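Local atomic coordinates of sensor protein (Pseudomonas syringae pv. tomato, PDB entry 2R8R), a protein that probably works as the osmosensing histidine kinase KdpD of a two-component system, autophosphorylating from ATP, this chain being its N-terminal region, of P-loop NTPase type. Residues Val37-Val41 with Leu57-Leu62; Leu87-Leu93 with Ile118-Val124; Val126-Leu132 with Met203-Thr207; Leu153-Leu159 with Thr207-Gln211. All coordinates share one frame; numbering follows the deposited sequence.

Contact 1 (Val37-Val41 with Leu57-Leu62); sequences VMAGV and LPQQPL
Met38, built as selenomethionine, runs along the backbone of Gln59 and Gln60 where strand 37-39 meets the loop 57-62. From CB, the chain sets CG anti to the backbone N (chi1 -176°), which carries CG to 4.0 Å from CB of Gln60. A bend at chi2 brings SE over the Gln59-Gln60 peptide, 3.6 Å from C of Gln59, with the ring carbon CB of Pro58 at 3.9 Å; a second, at chi3, turns CE toward OE1 of Gln60. A long, unbranched, flexible chain suits this place because it can follow a backbone. Met38 also touches Leu80 of helix 77-83.

Beside it the backbones join in one beta bridge. Ala39 N donates to Pro58 O at 2.9 Å, nearly straight at 168°, and Ala39 O accepts from Gln60 N at 2.9 Å. The methyl of Ala39 points at the loop and is small enough to allow this approach, while Pro58, which has no N-H to offer, packs its ring carbons against Val37 O. Farther on, Leu62 CD2 reaches to 3.9 Å from CB of Val41, and a water lies between the carbonyl oxygens of Gly40 and Gln60. The loop thus adds a single bridge to strand 37-39, the outermost strand of the parallel sheet, in a domain of the P-loop NTPase clan.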
loop_
_atom_site.group_PDB
_atom_site.type_symbol
_atom_site.label_atom_id
_atom_site.label_comp_id
_atom_site.label_asym_id
_atom_site.label_seq_id
_atom_site.Cartn_x
_atom_site.Cartn_y
_atom_site.Cartn_z
ATOM N N VAL A 37 8.625 -14.601 7.628
ATOM C CA VAL A 37 7.835 -13.639 6.878
ATOM C C VAL A 37 6.438 -14.182 6.591
ATOM O O VAL A 37 6.285 -15.349 6.283
ATOM C CB VAL A 37 8.529 -13.289 5.530
ATOM C CG1 VAL A 37 7.706 -12.236 4.733
ATOM C CG2 VAL A 37 9.953 -12.813 5.783
HETATM N N MSE A 38 5.435 -13.324 6.719
HETATM C CA MSE A 38 4.066 -13.654 6.400
HETATM C C MSE A 38 3.416 -12.504 5.600
HETATM O O MSE A 38 3.540 -11.325 5.940
HETATM C CB MSE A 38 3.281 -13.884 7.666
HETATM C CG MSE A 38 1.861 -14.337 7.428
HETATM SE SE MSE A 38 1.752 -16.207 6.853
HETATM C CE MSE A 38 1.984 -16.897 8.659
ATOM N N ALA A 39 2.764 -12.862 4.510
ATOM C CA ALA A 39 1.943 -11.940 3.756
ATOM C C ALA A 39 0.593 -11.860 4.455
ATOM O O ALA A 39 -0.096 -12.872 4.605
ATOM C CB ALA A 39 1.807 -12.413 2.296
ATOM N N GLY A 40 0.243 -10.656 4.913
ATOM C CA GLY A 40 -1.053 -10.396 5.556
ATOM C C GLY A 40 -2.096 -9.979 4.545
ATOM O O GLY A 40 -3.169 -10.582 4.439
ATOM N N VAL A 41 -1.772 -8.942 3.784
ATOM C CA VAL A 41 -2.550 -8.573 2.612
ATOM C C VAL A 41 -1.626 -8.026 1.538
ATOM O O VAL A 41 -0.872 -7.104 1.781
ATOM C CB VAL A 41 -3.734 -7.584 2.941
ATOM C CG1 VAL A 41 -3.300 -6.430 3.826
ATOM C CG2 VAL A 41 -4.468 -7.153 1.630
ATOM N N LEU A 57 6.186 -16.840 -0.812
ATOM C CA LEU A 57 6.141 -16.347 0.543
ATOM C C LEU A 57 4.974 -16.997 1.279
ATOM O O LEU A 57 3.924 -17.244 0.674
ATOM C CB LEU A 57 5.949 -14.821 0.552
ATOM C CG LEU A 57 7.075 -13.954 -0.010
ATOM C CD1 LEU A 57 6.588 -12.519 -0.268
ATOM C CD2 LEU A 57 8.286 -13.978 0.899
ATOM N N PRO A 58 5.142 -17.285 2.587
ATOM C CA PRO A 58 3.993 -17.729 3.344
ATOM C C PRO A 58 2.882 -16.671 3.298
ATOM O O PRO A 58 3.165 -15.452 3.287
ATOM C CB PRO A 58 4.550 -17.874 4.761
ATOM C CG PRO A 58 6.026 -18.092 4.545
ATOM C CD PRO A 58 6.351 -17.200 3.432
ATOM N N GLN A 59 1.634 -17.146 3.289
ATOM C CA GLN A 59 0.475 -16.275 3.121
ATOM C C GLN A 59 -0.595 -16.583 4.143
ATOM O O GLN A 59 -0.899 -17.757 4.390
ATOM C CB GLN A 59 -0.072 -16.450 1.727
ATOM C CG GLN A 59 0.858 -15.903 0.640
ATOM C CD GLN A 59 0.450 -16.401 -0.713
ATOM O OE1 GLN A 59 -0.716 -16.372 -1.048
ATOM N NE2 GLN A 59 1.400 -16.856 -1.496
ATOM N N GLN A 60 -1.160 -15.525 4.744
ATOM C CA GLN A 60 -2.238 -15.688 5.716
ATOM C C GLN A 60 -3.586 -15.525 5.027
ATOM O O GLN A 60 -3.883 -14.459 4.549
ATOM C CB GLN A 60 -2.076 -14.663 6.818
ATOM C CG GLN A 60 -3.081 -14.760 7.952
ATOM C CD GLN A 60 -2.853 -15.965 8.841
ATOM O OE1 GLN A 60 -1.763 -16.143 9.407
ATOM N NE2 GLN A 60 -3.897 -16.821 8.969
ATOM N N PRO A 61 -4.416 -16.583 4.959
ATOM C CA PRO A 61 -5.702 -16.369 4.287
ATOM C C PRO A 61 -6.464 -15.095 4.728
ATOM O O PRO A 61 -6.542 -14.766 5.902
ATOM C CB PRO A 61 -6.487 -17.641 4.612
ATOM C CG PRO A 61 -5.442 -18.674 4.686
ATOM C CD PRO A 61 -4.261 -17.975 5.386
ATOM N N LEU A 62 -7.012 -14.380 3.769
ATOM C CA LEU A 62 -7.848 -13.226 4.064
ATOM C C LEU A 62 -9.202 -13.632 4.660
ATOM O O LEU A 62 -9.687 -14.761 4.482
ATOM C CB LEU A 62 -8.076 -12.400 2.787
ATOM C CG LEU A 62 -6.819 -11.862 2.097
ATOM C CD1 LEU A 62 -7.180 -11.405 0.657
ATOM C CD2 LEU A 62 -6.094 -10.728 2.894
HETATM O O HOH W 1 -4.496 -12.210 6.261
#

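Contact 2 (Leu87-Leu93 with Ile118-Val124); sequences LVLVDEL and IDVYTTV
Thr123 OG1 is gripped twice: it gives its proton to Asp91 OD1 at 2.6 Å and accepts from Glu92 N at 3.0 Å, a nearly straight bond (167°). Asp91 OD1 receives it on the anti lone pair and also bonds Thr20 of the probable P-loop, while Asp91 OD2 takes the backbone N-H of Glu43. A threonine serves here because one hydroxyl can both donate and accept.

Earlier in the strands, Val88 and Val90 pair in parallel with 119-124 through backbone bonds such as Val90 N to Tyr121 O. Farther along, Thr122 OG1, held anti to its own N (chi1 -164°), donates to Val90 O at 2.6 Å; Leu93 N then binds Thr123 O. On one face of the sheet Leu87 CD1 sits over the Tyr121 ring in a CH-pi contact, 3.8 Å from the centroid, and Leu89 CD2 packs against Tyr121 CB at 3.7 Å.

The two strands belong to one beta-alpha-beta unit with helix 106-115. An aspartate just after a hydrophobic strand, beside a P-loop, is consistent with a Walker B motif, and the threonine and Glu43 bonds would fix its carboxylate in rotation.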
loop_
_atom_site.group_PDB
_atom_site.type_symbol
_atom_site.label_atom_id
_atom_site.label_comp_id
_atom_site.label_asym_id
_atom_site.label_seq_id
_atom_site.Cartn_x
_atom_site.Cartn_y
_atom_site.Cartn_z
ATOM N N LEU A 87 7.789 -10.711 10.491
ATOM C CA LEU A 87 7.510 -9.649 9.511
ATOM C C LEU A 87 6.188 -9.916 8.833
ATOM O O LEU A 87 5.963 -11.012 8.320
ATOM C CB LEU A 87 8.586 -9.617 8.434
ATOM C CG LEU A 87 8.485 -8.591 7.272
ATOM C CD1 LEU A 87 8.367 -7.134 7.791
ATOM C CD2 LEU A 87 9.669 -8.747 6.324
ATOM N N VAL A 88 5.294 -8.923 8.841
ATOM C CA VAL A 88 4.027 -9.013 8.078
ATOM C C VAL A 88 4.017 -7.997 6.933
ATOM O O VAL A 88 4.371 -6.825 7.108
ATOM C CB VAL A 88 2.752 -8.892 8.972
ATOM C CG1 VAL A 88 1.476 -9.021 8.141
ATOM C CG2 VAL A 88 2.759 -9.976 10.021
ATOM N N LEU A 89 3.653 -8.489 5.748
ATOM C CA LEU A 89 3.491 -7.647 4.570
ATOM C C LEU A 89 2.043 -7.211 4.416
ATOM O O LEU A 89 1.111 -8.050 4.396
ATOM C CB LEU A 89 3.938 -8.388 3.307
ATOM C CG LEU A 89 5.280 -9.092 3.442
ATOM C CD1 LEU A 89 5.619 -9.690 2.077
ATOM C CD2 LEU A 89 6.350 -8.142 3.959
ATOM N N VAL A 90 1.867 -5.896 4.346
ATOM C CA VAL A 90 0.532 -5.248 4.358
ATOM C C VAL A 90 0.463 -4.128 3.299
ATOM O O VAL A 90 0.971 -3.024 3.522
ATOM C CB VAL A 90 0.202 -4.658 5.745
ATOM C CG1 VAL A 90 -1.216 -3.968 5.746
ATOM C CG2 VAL A 90 0.317 -5.738 6.850
ATOM N N ASP A 91 -0.117 -4.442 2.132
ATOM C CA ASP A 91 -0.395 -3.438 1.105
ATOM C C ASP A 91 -1.404 -2.410 1.593
ATOM O O ASP A 91 -2.266 -2.720 2.403
ATOM C CB ASP A 91 -0.874 -4.091 -0.207
ATOM C CG ASP A 91 0.227 -4.156 -1.257
ATOM O OD1 ASP A 91 0.929 -3.129 -1.455
ATOM O OD2 ASP A 91 0.380 -5.219 -1.897
ATOM N N GLU A 92 -1.247 -1.173 1.139
ATOM C CA GLU A 92 -2.272 -0.148 1.273
ATOM C C GLU A 92 -2.542 0.381 2.682
ATOM O O GLU A 92 -3.585 0.109 3.280
ATOM C CB GLU A 92 -3.547 -0.582 0.539
ATOM C CG GLU A 92 -3.231 -0.659 -0.967
ATOM C CD GLU A 92 -4.364 -1.133 -1.876
ATOM O OE1 GLU A 92 -5.548 -1.225 -1.418
ATOM O OE2 GLU A 92 -4.032 -1.399 -3.073
ATOM N N LEU A 93 -1.591 1.191 3.149
ATOM C CA LEU A 93 -1.529 1.721 4.506
ATOM C C LEU A 93 -2.741 2.622 4.866
ATOM O O LEU A 93 -3.160 2.672 6.041
ATOM C CB LEU A 93 -0.214 2.524 4.636
ATOM C CG LEU A 93 0.163 3.292 5.903
ATOM C CD1 LEU A 93 0.190 2.406 7.187
ATOM C CD2 LEU A 93 1.497 3.975 5.676
ATOM N N ILE A 118 5.754 -7.259 16.063
ATOM C CA ILE A 118 5.815 -7.756 14.696
ATOM C C ILE A 118 6.257 -6.594 13.786
ATOM O O ILE A 118 5.692 -5.495 13.824
ATOM C CB ILE A 118 4.430 -8.366 14.263
ATOM C CG1 ILE A 118 4.039 -9.509 15.237
ATOM C CG2 ILE A 118 4.425 -8.854 12.755
ATOM C CD1 ILE A 118 2.546 -9.884 15.192
ATOM N N ASP A 119 7.283 -6.841 12.982
ATOM C CA ASP A 119 7.691 -5.887 11.949
ATOM C C ASP A 119 6.660 -5.861 10.832
ATOM O O ASP A 119 6.029 -6.880 10.526
ATOM C CB ASP A 119 9.072 -6.264 11.366
ATOM C CG ASP A 119 10.197 -6.180 12.398
ATOM O OD1 ASP A 119 10.193 -5.272 13.263
ATOM O OD2 ASP A 119 11.100 -7.029 12.327
ATOM N N VAL A 120 6.493 -4.688 10.229
ATOM C CA VAL A 120 5.584 -4.510 9.126
ATOM C C VAL A 120 6.209 -3.775 7.943
ATOM O O VAL A 120 6.865 -2.740 8.109
ATOM C CB VAL A 120 4.262 -3.798 9.550
ATOM C CG1 VAL A 120 3.388 -3.608 8.312
ATOM C CG2 VAL A 120 3.489 -4.607 10.647
ATOM N N TYR A 121 6.007 -4.330 6.745
ATOM C CA TYR A 121 6.280 -3.614 5.471
ATOM C C TYR A 121 4.925 -3.222 4.897
ATOM O O TYR A 121 3.974 -3.995 4.962
ATOM C CB TYR A 121 6.994 -4.511 4.440
ATOM C CG TYR A 121 8.474 -4.826 4.672
ATOM C CD1 TYR A 121 9.141 -4.433 5.815
ATOM C CD2 TYR A 121 9.196 -5.568 3.715
ATOM C CE1 TYR A 121 10.492 -4.756 6.020
ATOM C CE2 TYR A 121 10.540 -5.877 3.905
ATOM C CZ TYR A 121 11.184 -5.455 5.061
ATOM O OH TYR A 121 12.522 -5.754 5.224
ATOM N N THR A 122 4.837 -2.007 4.367
ATOM C CA THR A 122 3.580 -1.498 3.814
ATOM C C THR A 122 3.837 -0.611 2.610
ATOM O O THR A 122 4.950 -0.175 2.379
ATOM C CB THR A 122 2.704 -0.749 4.916
ATOM O OG1 THR A 122 1.357 -0.603 4.446
ATOM C CG2 THR A 122 3.269 0.635 5.286
ATOM N N THR A 123 2.793 -0.378 1.830
ATOM C CA THR A 123 2.854 0.507 0.662
ATOM C C THR A 123 1.802 1.599 0.804
ATOM O O THR A 123 0.744 1.384 1.399
ATOM C CB THR A 123 2.591 -0.276 -0.601
ATOM O OG1 THR A 123 1.255 -0.761 -0.544
ATOM C CG2 THR A 123 3.570 -1.470 -0.710
ATOM N N VAL A 124 2.102 2.783 0.280
ATOM C CA VAL A 124 1.131 3.831 0.208
ATOM C C VAL A 124 1.471 4.775 -0.945
ATOM O O VAL A 124 2.653 5.045 -1.201
ATOM C CB VAL A 124 1.063 4.603 1.532
ATOM C CG1 VAL A 124 2.304 5.552 1.713
ATOM C CG2 VAL A 124 -0.293 5.351 1.662
#

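Contact 3 (Val126-Leu132 with Met203-Thr207); sequences VQHLESL and MAMQT
Val126 and Ala204 mark the closest backbone approach, CA to CA 5.4 Å, where the 3-10 turn following strand 119-125 comes up against helix 194-209. Val126 points its CB toward the helix. Its CG2, lying anti to the backbone N, comes to 3.8 Å from Ala204 N and 3.5 Å from Thr207 OG1, while CG1 faces CB of Met203 at 4.1 Å. The side chains of Val126 and Met203 cross at about a right angle, and a branched valine fills the position because both methyls rest on Met203 and Ala204, and CG2 reaches on to Thr207, one turn later. Ala204, with only a methyl, allows the valine to come so near.

The turn is the connection leaving one of the central strands of the parallel sheet, and its backbone is tied to that sheet through a bond between Val126 and Gly12; the helix is the last modelled one, and its Ala204 touches the probable P-loop of this NTPase-type core and Leu161 of strand 158-161. Two leucines widen the apolar patch. Leu129 meets Thr207 tip to tip, CD1 against CG2 at 3.7 Å, and Leu132 brings CD1 obliquely to 3.9 Å from Thr207 OG1.

Thr207 is well placed among such neighbours because its hydroxyl is satisfied inside its own helix. OG1 donates to Met203 O at 2.8 Å from above the carbonyl plane, 40° out of it, whereas Thr207 N binds the same oxygen from the opposite face. A chi1 of -58° puts OG1 beside the backbone N, within reach of that oxygen, and turns CG2 to face Leu129. Met203, a selenomethionine, starts toward Val126 and then runs away to helix 133-140, where it lies among Gln135, Val136 and Ile139.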
loop_
_atom_site.group_PDB
_atom_site.type_symbol
_atom_site.label_atom_id
_atom_site.label_comp_id
_atom_site.label_asym_id
_atom_site.label_seq_id
_atom_site.Cartn_x
_atom_site.Cartn_y
_atom_site.Cartn_z
ATOM N N VAL A 126 1.194 8.716 -2.362
ATOM C CA VAL A 126 1.338 9.990 -1.662
ATOM C C VAL A 126 0.024 10.755 -1.487
ATOM O O VAL A 126 -0.102 11.518 -0.534
ATOM C CB VAL A 126 2.381 10.885 -2.345
ATOM C CG1 VAL A 126 1.859 11.439 -3.658
ATOM C CG2 VAL A 126 2.779 11.969 -1.405
ATOM N N GLN A 127 -0.937 10.529 -2.391
ATOM C CA GLN A 127 -2.243 11.229 -2.398
ATOM C C GLN A 127 -3.083 11.062 -1.131
ATOM O O GLN A 127 -3.962 11.897 -0.834
ATOM C CB GLN A 127 -3.099 10.746 -3.579
ATOM C CG GLN A 127 -3.412 9.266 -3.520
ATOM C CD GLN A 127 -4.093 8.730 -4.755
ATOM O OE1 GLN A 127 -5.318 8.825 -4.831
ATOM N NE2 GLN A 127 -3.317 8.127 -5.722
ATOM N N HIS A 128 -2.825 9.972 -0.402
ATOM C CA HIS A 128 -3.586 9.619 0.785
ATOM C C HIS A 128 -3.227 10.410 2.008
ATOM O O HIS A 128 -4.009 10.484 2.938
ATOM C CB HIS A 128 -3.468 8.121 1.064
ATOM C CG HIS A 128 -3.991 7.277 -0.050
ATOM N ND1 HIS A 128 -5.342 7.105 -0.288
ATOM C CD2 HIS A 128 -3.343 6.598 -1.023
ATOM C CE1 HIS A 128 -5.500 6.331 -1.343
ATOM N NE2 HIS A 128 -4.301 6.010 -1.808
ATOM N N LEU A 129 -2.073 11.047 2.015
ATOM C CA LEU A 129 -1.700 11.864 3.158
ATOM C C LEU A 129 -2.699 13.007 3.402
ATOM O O LEU A 129 -2.985 13.773 2.481
ATOM C CB LEU A 129 -0.296 12.426 2.969
ATOM C CG LEU A 129 0.790 11.351 3.069
ATOM C CD1 LEU A 129 2.148 11.963 2.759
ATOM C CD2 LEU A 129 0.768 10.700 4.474
ATOM N N GLU A 130 -3.176 13.126 4.650
ATOM C CA GLU A 130 -4.147 14.165 5.039
ATOM C C GLU A 130 -3.784 15.589 4.602
ATOM O O GLU A 130 -4.589 16.277 3.976
ATOM C CB GLU A 130 -4.364 14.154 6.558
ATOM C CG GLU A 130 -5.620 13.440 6.998
ATOM C CD GLU A 130 -5.691 13.243 8.512
ATOM O OE1 GLU A 130 -4.980 13.936 9.280
ATOM O OE2 GLU A 130 -6.463 12.366 8.930
ATOM N N SER A 131 -2.558 16.006 4.934
ATOM C CA SER A 131 -2.031 17.333 4.581
ATOM C C SER A 131 -2.109 17.681 3.091
ATOM O O SER A 131 -2.123 18.858 2.737
ATOM C CB SER A 131 -0.575 17.426 5.009
ATOM O OG SER A 131 0.195 16.443 4.329
ATOM N N LEU A 132 -2.155 16.654 2.237
ATOM C CA LEU A 132 -2.128 16.785 0.771
ATOM C C LEU A 132 -3.510 16.572 0.094
ATOM O O LEU A 132 -3.590 16.633 -1.136
ATOM C CB LEU A 132 -1.109 15.758 0.199
ATOM C CG LEU A 132 0.381 15.943 0.565
ATOM C CD1 LEU A 132 1.304 14.880 -0.075
ATOM C CD2 LEU A 132 0.866 17.373 0.189
HETATM N N MSE A 203 5.364 15.622 -5.152
HETATM C CA MSE A 203 4.829 15.446 -3.799
HETATM C C MSE A 203 5.471 14.276 -3.063
HETATM O O MSE A 203 5.852 14.398 -1.910
HETATM C CB MSE A 203 3.299 15.240 -3.830
HETATM C CG MSE A 203 2.533 16.542 -4.014
HETATM SE SE MSE A 203 0.606 16.335 -4.030
HETATM C CE MSE A 203 0.196 16.949 -5.822
ATOM N N ALA A 204 5.568 13.137 -3.733
ATOM C CA ALA A 204 6.199 11.952 -3.142
ATOM C C ALA A 204 7.653 12.281 -2.764
ATOM O O ALA A 204 8.124 11.932 -1.686
ATOM C CB ALA A 204 6.129 10.749 -4.133
HETATM N N MSE A 205 8.366 12.955 -3.658
HETATM C CA MSE A 205 9.762 13.307 -3.383
HETATM C C MSE A 205 9.887 14.302 -2.244
HETATM O O MSE A 205 10.734 14.146 -1.383
HETATM C CB MSE A 205 10.452 13.845 -4.629
HETATM C CG MSE A 205 10.943 12.727 -5.513
HETATM SE SE MSE A 205 11.732 13.417 -7.102
HETATM C CE MSE A 205 12.302 11.762 -8.045
ATOM N N GLN A 206 9.048 15.333 -2.251
ATOM C CA GLN A 206 9.034 16.309 -1.172
ATOM C C GLN A 206 8.664 15.631 0.149
ATOM O O GLN A 206 9.272 15.896 1.174
ATOM C CB GLN A 206 8.051 17.417 -1.487
ATOM C CG GLN A 206 8.504 18.404 -2.570
ATOM C CD GLN A 206 7.371 19.369 -2.975
ATOM O OE1 GLN A 206 6.179 19.109 -2.707
ATOM N NE2 GLN A 206 7.735 20.472 -3.643
ATOM N N THR A 207 7.666 14.750 0.123
ATOM C CA THR A 207 7.338 13.915 1.284
ATOM C C THR A 207 8.537 13.096 1.782
ATOM O O THR A 207 8.826 13.122 2.972
ATOM C CB THR A 207 6.160 12.963 1.012
ATOM O OG1 THR A 207 5.002 13.724 0.636
ATOM C CG2 THR A 207 5.818 12.086 2.292
#

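Contact 4 (Leu153-Leu159 with Thr207-Gln211); sequences LQEAFDL and TAAAQ
Gln211 crosses Leu153 obliquely, laying its amide beside the last turn of helix 150-154. A chi1 of -173° swings CG opposite the residue's own amide nitrogen, and the bend at chi2 turns the amide from the chain at the end of helix 194-209 toward that turn. NE2 donates to Leu153 O at 3.0 Å, with an N-H...O angle of 155° and the acceptor 8° out of the amide plane. The same oxygen accepts Ala156 N at 3.1 Å, which leaves this carbonyl, at the point where the helix runs out, with two donors. The other end of the amide, OE1, rests 3.2 Å from Leu153 CD2 and 3.3 Å from Leu153 O, two acceptors that do not bond. Glutamine fits because its arm is long enough to span the gap and its N-H can serve a carbonyl at a helix terminus.

On the same side of the amide plane as Leu153 CD2, Leu159 points toward the helix and sets CD2 3.9 Å from the methyl of Ala208; Leu159 CB lies 4.2 Å from NE2 of Gln211. Alanine keeps the helix surface low where the leucine's end comes down on it. Leu153 CD2 also meets CG2 of Thr207, at 4.2 Å. The C-terminal helix thus packs on the link between helix 150-154 and strand 158-161, an edge strand of the parallel sheet in this P-loop NTPase-type fold.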
loop_
_atom_site.group_PDB
_atom_site.type_symbol
_atom_site.label_atom_id
_atom_site.label_comp_id
_atom_site.label_asym_id
_atom_site.label_seq_id
_atom_site.Cartn_x
_atom_site.Cartn_y
_atom_site.Cartn_z
ATOM N N LEU A 153 2.919 7.993 8.889
ATOM C CA LEU A 153 4.074 7.871 7.997
ATOM C C LEU A 153 5.359 8.492 8.575
ATOM O O LEU A 153 6.437 7.930 8.406
ATOM C CB LEU A 153 3.726 8.446 6.620
ATOM C CG LEU A 153 4.809 8.366 5.560
ATOM C CD1 LEU A 153 4.195 8.290 4.215
ATOM C CD2 LEU A 153 5.698 9.609 5.664
ATOM N N GLN A 154 5.229 9.644 9.242
ATOM C CA GLN A 154 6.375 10.360 9.855
ATOM C C GLN A 154 7.080 9.542 10.934
ATOM O O GLN A 154 8.290 9.607 11.089
ATOM C CB GLN A 154 5.934 11.701 10.458
ATOM C CG GLN A 154 5.555 12.714 9.377
ATOM C CD GLN A 154 4.766 13.930 9.887
ATOM O OE1 GLN A 154 4.522 14.079 11.092
ATOM N NE2 GLN A 154 4.379 14.820 8.953
ATOM N N GLU A 155 6.306 8.773 11.676
ATOM C CA GLU A 155 6.860 7.962 12.729
ATOM C C GLU A 155 7.260 6.569 12.271
ATOM O O GLU A 155 7.652 5.757 13.102
ATOM C CB GLU A 155 5.867 7.918 13.887
ATOM C CG GLU A 155 5.632 9.326 14.429
ATOM C CD GLU A 155 4.770 9.351 15.640
ATOM O OE1 GLU A 155 4.345 8.267 16.100
ATOM O OE2 GLU A 155 4.524 10.465 16.145
ATOM N N ALA A 156 7.203 6.307 10.961
ATOM C CA ALA A 156 7.686 5.043 10.395
ATOM C C ALA A 156 9.185 4.927 10.650
ATOM O O ALA A 156 9.904 5.906 10.545
ATOM C CB ALA A 156 7.396 4.969 8.909
ATOM N N PHE A 157 9.647 3.747 11.028
ATOM C CA PHE A 157 11.057 3.517 11.221
ATOM C C PHE A 157 11.864 3.810 9.941
ATOM O O PHE A 157 12.917 4.429 9.982
ATOM C CB PHE A 157 11.278 2.075 11.628
ATOM C CG PHE A 157 12.626 1.813 12.184
ATOM C CD1 PHE A 157 12.956 2.244 13.457
ATOM C CD2 PHE A 157 13.559 1.089 11.473
ATOM C CE1 PHE A 157 14.209 1.977 13.998
ATOM C CE2 PHE A 157 14.813 0.831 12.013
ATOM C CZ PHE A 157 15.134 1.290 13.271
ATOM N N ASP A 158 11.362 3.326 8.815
ATOM C CA ASP A 158 12.046 3.407 7.539
ATOM C C ASP A 158 11.026 3.842 6.473
ATOM O O ASP A 158 9.876 3.431 6.493
ATOM C CB ASP A 158 12.584 2.004 7.143
ATOM C CG ASP A 158 14.010 1.704 7.628
ATOM O OD1 ASP A 158 14.889 2.629 7.729
ATOM O OD2 ASP A 158 14.267 0.472 7.830
ATOM N N LEU A 159 11.477 4.673 5.545
ATOM C CA LEU A 159 10.676 5.050 4.413
ATOM C C LEU A 159 11.518 4.928 3.158
ATOM O O LEU A 159 12.649 5.442 3.112
ATOM C CB LEU A 159 10.146 6.489 4.581
ATOM C CG LEU A 159 9.185 6.964 3.474
ATOM C CD1 LEU A 159 7.792 7.204 4.036
ATOM C CD2 LEU A 159 9.701 8.221 2.833
ATOM N N THR A 207 7.666 14.750 0.123
ATOM C CA THR A 207 7.338 13.915 1.284
ATOM C C THR A 207 8.537 13.096 1.782
ATOM O O THR A 207 8.826 13.122 2.972
ATOM C CB THR A 207 6.160 12.963 1.012
ATOM O OG1 THR A 207 5.002 13.724 0.636
ATOM C CG2 THR A 207 5.818 12.086 2.292
ATOM N N ALA A 208 9.229 12.401 0.872
ATOM C CA ALA A 208 10.379 11.563 1.242
ATOM C C ALA A 208 11.550 12.368 1.794
ATOM O O ALA A 208 12.282 11.869 2.671
ATOM C CB ALA A 208 10.847 10.679 0.073
ATOM N N ALA A 209 11.743 13.584 1.285
ATOM C CA ALA A 209 12.849 14.424 1.705
ATOM C C ALA A 209 12.609 15.016 3.098
ATOM O O ALA A 209 13.566 15.186 3.877
ATOM C CB ALA A 209 13.093 15.542 0.688
ATOM N N ALA A 210 11.339 15.319 3.401
ATOM C CA ALA A 210 10.926 15.843 4.704
ATOM C C ALA A 210 10.977 14.805 5.833
ATOM O O ALA A 210 10.827 15.176 7.003
ATOM C CB ALA A 210 9.505 16.430 4.612
ATOM N N GLN A 211 11.168 13.521 5.510
ATOM C CA GLN A 211 11.294 12.467 6.542
ATOM C C GLN A 211 12.692 12.484 7.139
ATOM O O GLN A 211 12.844 12.343 8.357
ATOM C CB GLN A 211 10.987 11.076 5.960
ATOM C CG GLN A 211 10.907 9.884 6.991
ATOM C CD GLN A 211 9.466 9.510 7.442
ATOM O OE1 GLN A 211 8.496 10.213 7.130
ATOM N NE2 GLN A 211 9.343 8.396 8.183
#

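How the contacts relate
Along the chain contacts 1 and 2 close in turn before contacts 3 and 4 open, and the latter two both end on helix 194-209, sharing Thr207. Contacts 1 and 2, centres 11 Å apart, meet on adjacent strands 37-39 and 87-90; contacts 3 and 4 are also 11 Å apart, with Leu129 packed on Leu153. Contact 2, near the middle, lies about 14 Å from contact 4 and 18 Å from contact 3 between centres, while contacts 1 and 3 are 28 Å apart. Together they span a parallel sheet of order 2-3-4-1-5, the 5-1-4-3-2 core of many P-loop ATPases, from edge strand 37-39 to edge strand 158-161 and the helix 194-209 packed beside it.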